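N2152 (Neocallimastix frontalis, PDB 5U22) probably hydrolyses glycosidic bonds in rare arabinosyl substrates, as a polyspecific family 39 glycoside hydrolase of an anaerobic rumen fungus. Local coordinates at residues A[188-198]-A[224-235]. Sequence-based numbering, arbitrary orientation.
Sequences YEENKMKNFLQ and HFRSYRNLEKSL. With EDO (1,2-ethanediol), chain D.
In the TIM barrel of N2152, the neighbouring outer helices 190-202 and 221-235 meet through a hydrogen-bond chain from the Y188 hydroxyl through S227 to the E190 carboxylate, and beyond it an apolar seam built around L231. As is usual for successive helices of this fold, they pack side by side: the short helical segments run roughly parallel, 10.5 Å apart at closest approach and inclined by -31°, on the outer side of strands 180-185 and 209-212.

Y188, in the loop entering the first helix, has CG anti to the backbone N (chi1 -174°), which carries the ring across to the second helix. There it meets H224: the two rings lie with their planes 24° apart but displaced, so the contact is made mainly by each CB over the other ring's face, Y188 CB 3.8 Å from the H224 ring centroid. E214 holds H224 ND1 by a hydrogen bond, while W212 meets the Y188 ring.

At the far end of the tyrosine, its OH donates to S227 OG at 2.8 Å, and S227 OG donates in turn to E190 OE1 at 2.6 Å, which accepts through its anti lone pair, the one away from OE2. The serine hydroxyl is thus gripped by two bonds, its proton committed to the acid. A water links S227 O to E190 OE1, the latter bond weak.

Further along the helices, L231 is a knob in a hole formed by E190, M193, K194 and L197; its CD1 reaches M193 CG at 3.8 Å, and its CD2 lies against the aliphatic chain of K194. M193 makes an oblique Met-aromatic contact with Y228, whose ring edge receives M193 CG in plane. L197 reaches both Y228 and L235, its CD1 touching Y228 CE1 at 3.7 Å and its CB touching L235 CD1, while L235 CD2 rests 3.8 Å from Q198 NE2.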
# COMPACT_ATOMS: atom_id res chain seq x y z
N TYR A 188 3.08 -9.72 11.23
CA TYR A 188 1.85 -10.14 11.87
C TYR A 188 2.04 -11.49 12.56
O TYR A 188 2.63 -12.41 11.98
CB TYR A 188 0.71 -10.22 10.85
CG TYR A 188 -0.61 -10.51 11.51
CD1 TYR A 188 -1.46 -9.47 11.89
CD2 TYR A 188 -1.00 -11.81 11.79
CE1 TYR A 188 -2.68 -9.73 12.52
CE2 TYR A 188 -2.20 -12.09 12.42
CZ TYR A 188 -3.03 -11.04 12.78
OH TYR A 188 -4.23 -11.32 13.40
N GLU A 189 1.54 -11.60 13.79
CA GLU A 189 1.41 -12.90 14.44
C GLU A 189 0.17 -12.84 15.33
O GLU A 189 -0.09 -11.81 15.95
CB GLU A 189 2.67 -13.26 15.24
CG GLU A 189 2.71 -14.69 15.72
CD GLU A 189 1.96 -14.89 17.01
OE1 GLU A 189 2.08 -14.01 17.90
OE2 GLU A 189 1.25 -15.92 17.15
N GLU A 190 -0.60 -13.93 15.36
CA GLU A 190 -1.94 -13.84 15.93
C GLU A 190 -1.92 -13.60 17.43
O GLU A 190 -2.71 -12.79 17.94
CB GLU A 190 -2.73 -15.10 15.59
CG GLU A 190 -4.14 -15.09 16.11
CD GLU A 190 -4.95 -16.23 15.55
OE1 GLU A 190 -5.35 -16.14 14.37
OE2 GLU A 190 -5.13 -17.22 16.27
N ASN A 191 -1.06 -14.30 18.17
CA ASN A 191 -0.99 -14.11 19.62
C ASN A 191 -0.59 -12.68 19.96
O ASN A 191 -1.15 -12.07 20.88
CB ASN A 191 0.00 -15.08 20.24
CG ASN A 191 -0.60 -16.46 20.52
OD1 ASN A 191 -1.75 -16.72 20.19
ND2 ASN A 191 0.19 -17.34 21.11
N LYS A 192 0.38 -12.14 19.23
CA LYS A 192 0.86 -10.78 19.45
C LYS A 192 -0.26 -9.77 19.22
O LYS A 192 -0.47 -8.85 20.02
CB LYS A 192 2.05 -10.52 18.52
CG LYS A 192 2.65 -9.13 18.60
CD LYS A 192 4.00 -9.09 17.88
CE LYS A 192 3.88 -9.53 16.42
NZ LYS A 192 5.20 -9.56 15.72
N MET A 193 -1.00 -9.93 18.12
CA MET A 193 -2.10 -9.02 17.82
C MET A 193 -3.22 -9.16 18.83
O MET A 193 -3.77 -8.16 19.32
CB MET A 193 -2.63 -9.26 16.41
CG MET A 193 -3.82 -8.38 16.05
SD MET A 193 -3.44 -6.61 16.06
CE MET A 193 -2.61 -6.44 14.48
N LYS A 194 -3.60 -10.39 19.16
CA LYS A 194 -4.67 -10.61 20.13
C LYS A 194 -4.33 -9.97 21.47
O LYS A 194 -5.17 -9.27 22.06
CB LYS A 194 -4.92 -12.11 20.28
CG LYS A 194 -6.07 -12.46 21.25
CD LYS A 194 -6.29 -13.98 21.31
CE LYS A 194 -7.39 -14.38 22.29
NZ LYS A 194 -7.81 -15.78 22.01
N ASN A 195 -3.11 -10.20 21.96
CA ASN A 195 -2.68 -9.58 23.22
C ASN A 195 -2.83 -8.06 23.15
O ASN A 195 -3.32 -7.42 24.08
CB ASN A 195 -1.24 -9.97 23.53
CG ASN A 195 -1.14 -11.26 24.35
OD1 ASN A 195 -1.92 -11.48 25.29
ND2 ASN A 195 -0.16 -12.11 24.03
N PHE A 196 -2.45 -7.46 22.02
CA PHE A 196 -2.57 -6.02 21.88
C PHE A 196 -4.03 -5.58 21.82
O PHE A 196 -4.40 -4.56 22.42
CB PHE A 196 -1.85 -5.53 20.62
CG PHE A 196 -2.11 -4.09 20.32
CD1 PHE A 196 -1.51 -3.11 21.08
CD2 PHE A 196 -2.98 -3.72 19.31
CE1 PHE A 196 -1.75 -1.77 20.83
CE2 PHE A 196 -3.23 -2.38 19.05
CZ PHE A 196 -2.61 -1.41 19.82
N LEU A 197 -4.86 -6.31 21.07
CA LEU A 197 -6.27 -5.94 21.00
C LEU A 197 -6.96 -6.11 22.35
O LEU A 197 -7.78 -5.27 22.74
CB LEU A 197 -6.98 -6.79 19.94
CG LEU A 197 -6.54 -6.48 18.52
CD1 LEU A 197 -7.20 -7.44 17.55
CD2 LEU A 197 -6.87 -5.04 18.18
N GLN A 198 -6.66 -7.20 23.06
CA GLN A 198 -7.26 -7.40 24.37
C GLN A 198 -6.85 -6.28 25.33
O GLN A 198 -7.69 -5.72 26.04
CB GLN A 198 -6.87 -8.76 24.92
CG GLN A 198 -7.65 -9.92 24.30
CD GLN A 198 -7.24 -11.27 24.85
OE1 GLN A 198 -6.08 -11.49 25.18
NE2 GLN A 198 -8.19 -12.19 24.94
N HIS A 224 -3.30 -13.30 7.25
CA HIS A 224 -3.23 -12.31 8.32
C HIS A 224 -4.49 -11.46 8.36
O HIS A 224 -5.01 -11.16 9.44
CB HIS A 224 -1.99 -11.43 8.14
CG HIS A 224 -0.71 -12.21 8.15
ND1 HIS A 224 0.45 -11.75 7.55
CD2 HIS A 224 -0.41 -13.42 8.67
CE1 HIS A 224 1.40 -12.65 7.70
NE2 HIS A 224 0.91 -13.67 8.38
N PHE A 225 -4.99 -11.05 7.19
CA PHE A 225 -6.25 -10.31 7.15
C PHE A 225 -7.39 -11.16 7.72
O PHE A 225 -8.21 -10.65 8.49
CB PHE A 225 -6.58 -9.88 5.71
CG PHE A 225 -5.54 -8.98 5.10
CD1 PHE A 225 -4.93 -7.98 5.85
CD2 PHE A 225 -5.15 -9.16 3.78
CE1 PHE A 225 -3.97 -7.17 5.29
CE2 PHE A 225 -4.20 -8.37 3.21
CZ PHE A 225 -3.59 -7.36 3.97
N ARG A 226 -7.45 -12.44 7.35
CA ARG A 226 -8.51 -13.31 7.87
C ARG A 226 -8.37 -13.50 9.37
O ARG A 226 -9.37 -13.46 10.10
CB ARG A 226 -8.49 -14.66 7.14
CG ARG A 226 -8.74 -14.52 5.63
CD ARG A 226 -8.98 -15.87 4.96
NE ARG A 226 -7.86 -16.80 5.10
CZ ARG A 226 -6.86 -16.92 4.23
NH1 ARG A 226 -6.82 -16.15 3.14
NH2 ARG A 226 -5.89 -17.80 4.44
N SER A 227 -7.15 -13.71 9.85
CA SER A 227 -6.91 -13.82 11.29
C SER A 227 -7.34 -12.55 12.00
O SER A 227 -8.06 -12.59 13.01
CB SER A 227 -5.43 -14.10 11.56
OG SER A 227 -5.12 -13.94 12.94
N TYR A 228 -6.93 -11.39 11.47
CA TYR A 228 -7.22 -10.14 12.16
C TYR A 228 -8.73 -9.90 12.24
O TYR A 228 -9.26 -9.58 13.31
CB TYR A 228 -6.50 -8.97 11.49
CG TYR A 228 -6.95 -7.70 12.14
CD1 TYR A 228 -6.50 -7.36 13.40
CD2 TYR A 228 -7.89 -6.88 11.53
CE1 TYR A 228 -6.96 -6.23 14.03
CE2 TYR A 228 -8.35 -5.75 12.15
CZ TYR A 228 -7.88 -5.43 13.41
OH TYR A 228 -8.33 -4.31 14.05
N ARG A 229 -9.44 -10.06 11.13
CA ARG A 229 -10.87 -9.81 11.18
C ARG A 229 -11.60 -10.82 12.06
O ARG A 229 -12.60 -10.48 12.70
CB ARG A 229 -11.44 -9.79 9.76
CG ARG A 229 -10.82 -8.66 8.92
CD ARG A 229 -11.86 -7.65 8.49
NE ARG A 229 -11.33 -6.47 7.80
CZ ARG A 229 -10.99 -6.41 6.51
NH1 ARG A 229 -11.07 -7.49 5.72
NH2 ARG A 229 -10.54 -5.27 5.99
N ASN A 230 -11.11 -12.06 12.14
CA ASN A 230 -11.69 -13.01 13.08
C ASN A 230 -11.41 -12.62 14.53
O ASN A 230 -12.26 -12.81 15.40
CB ASN A 230 -11.18 -14.42 12.80
CG ASN A 230 -12.02 -15.15 11.77
OD1 ASN A 230 -13.25 -15.13 11.82
ND2 ASN A 230 -11.36 -15.82 10.84
N LEU A 231 -10.23 -12.05 14.80
CA LEU A 231 -9.95 -11.55 16.15
C LEU A 231 -10.91 -10.42 16.53
O LEU A 231 -11.42 -10.39 17.66
CB LEU A 231 -8.51 -11.07 16.26
CG LEU A 231 -7.38 -12.10 16.43
CD1 LEU A 231 -6.04 -11.37 16.55
CD2 LEU A 231 -7.63 -13.00 17.64
N GLU A 232 -11.15 -9.48 15.62
CA GLU A 232 -12.12 -8.43 15.89
C GLU A 232 -13.48 -9.02 16.26
O GLU A 232 -14.12 -8.58 17.22
CB GLU A 232 -12.27 -7.51 14.68
CG GLU A 232 -11.10 -6.58 14.43
CD GLU A 232 -11.39 -5.67 13.27
OE1 GLU A 232 -12.11 -6.12 12.34
OE2 GLU A 232 -10.94 -4.51 13.29
N LYS A 233 -13.92 -10.04 15.53
CA LYS A 233 -15.22 -10.63 15.82
C LYS A 233 -15.22 -11.34 17.17
O LYS A 233 -16.12 -11.14 18.00
CB LYS A 233 -15.64 -11.57 14.70
CG LYS A 233 -16.34 -10.86 13.55
CD LYS A 233 -16.90 -11.84 12.56
CE LYS A 233 -15.84 -12.29 11.57
N SER A 234 -14.21 -12.18 17.41
CA SER A 234 -14.19 -12.97 18.63
C SER A 234 -13.97 -12.12 19.87
O SER A 234 -14.39 -12.51 20.96
CB SER A 234 -13.11 -14.05 18.54
OG SER A 234 -11.82 -13.51 18.76
N LEU A 235 -13.35 -10.95 19.74
CA LEU A 235 -13.09 -10.08 20.88
C LEU A 235 -14.13 -8.96 21.03
O LEU A 235 -14.02 -8.16 21.97
CB LEU A 235 -11.69 -9.47 20.77
CG LEU A 235 -10.49 -10.42 20.77
CD1 LEU A 235 -9.18 -9.64 20.62
CD2 LEU A 235 -10.47 -11.24 22.05
C1 EDO D . -1.83 -15.65 11.93
O1 EDO D . -2.29 -16.11 10.70
C2 EDO D . -0.36 -15.96 12.03
O2 EDO D . -0.01 -15.90 13.41
O HOH W 1 -8.23 -15.12 14.69
O HOH W 2 -9.56 -15.53 19.62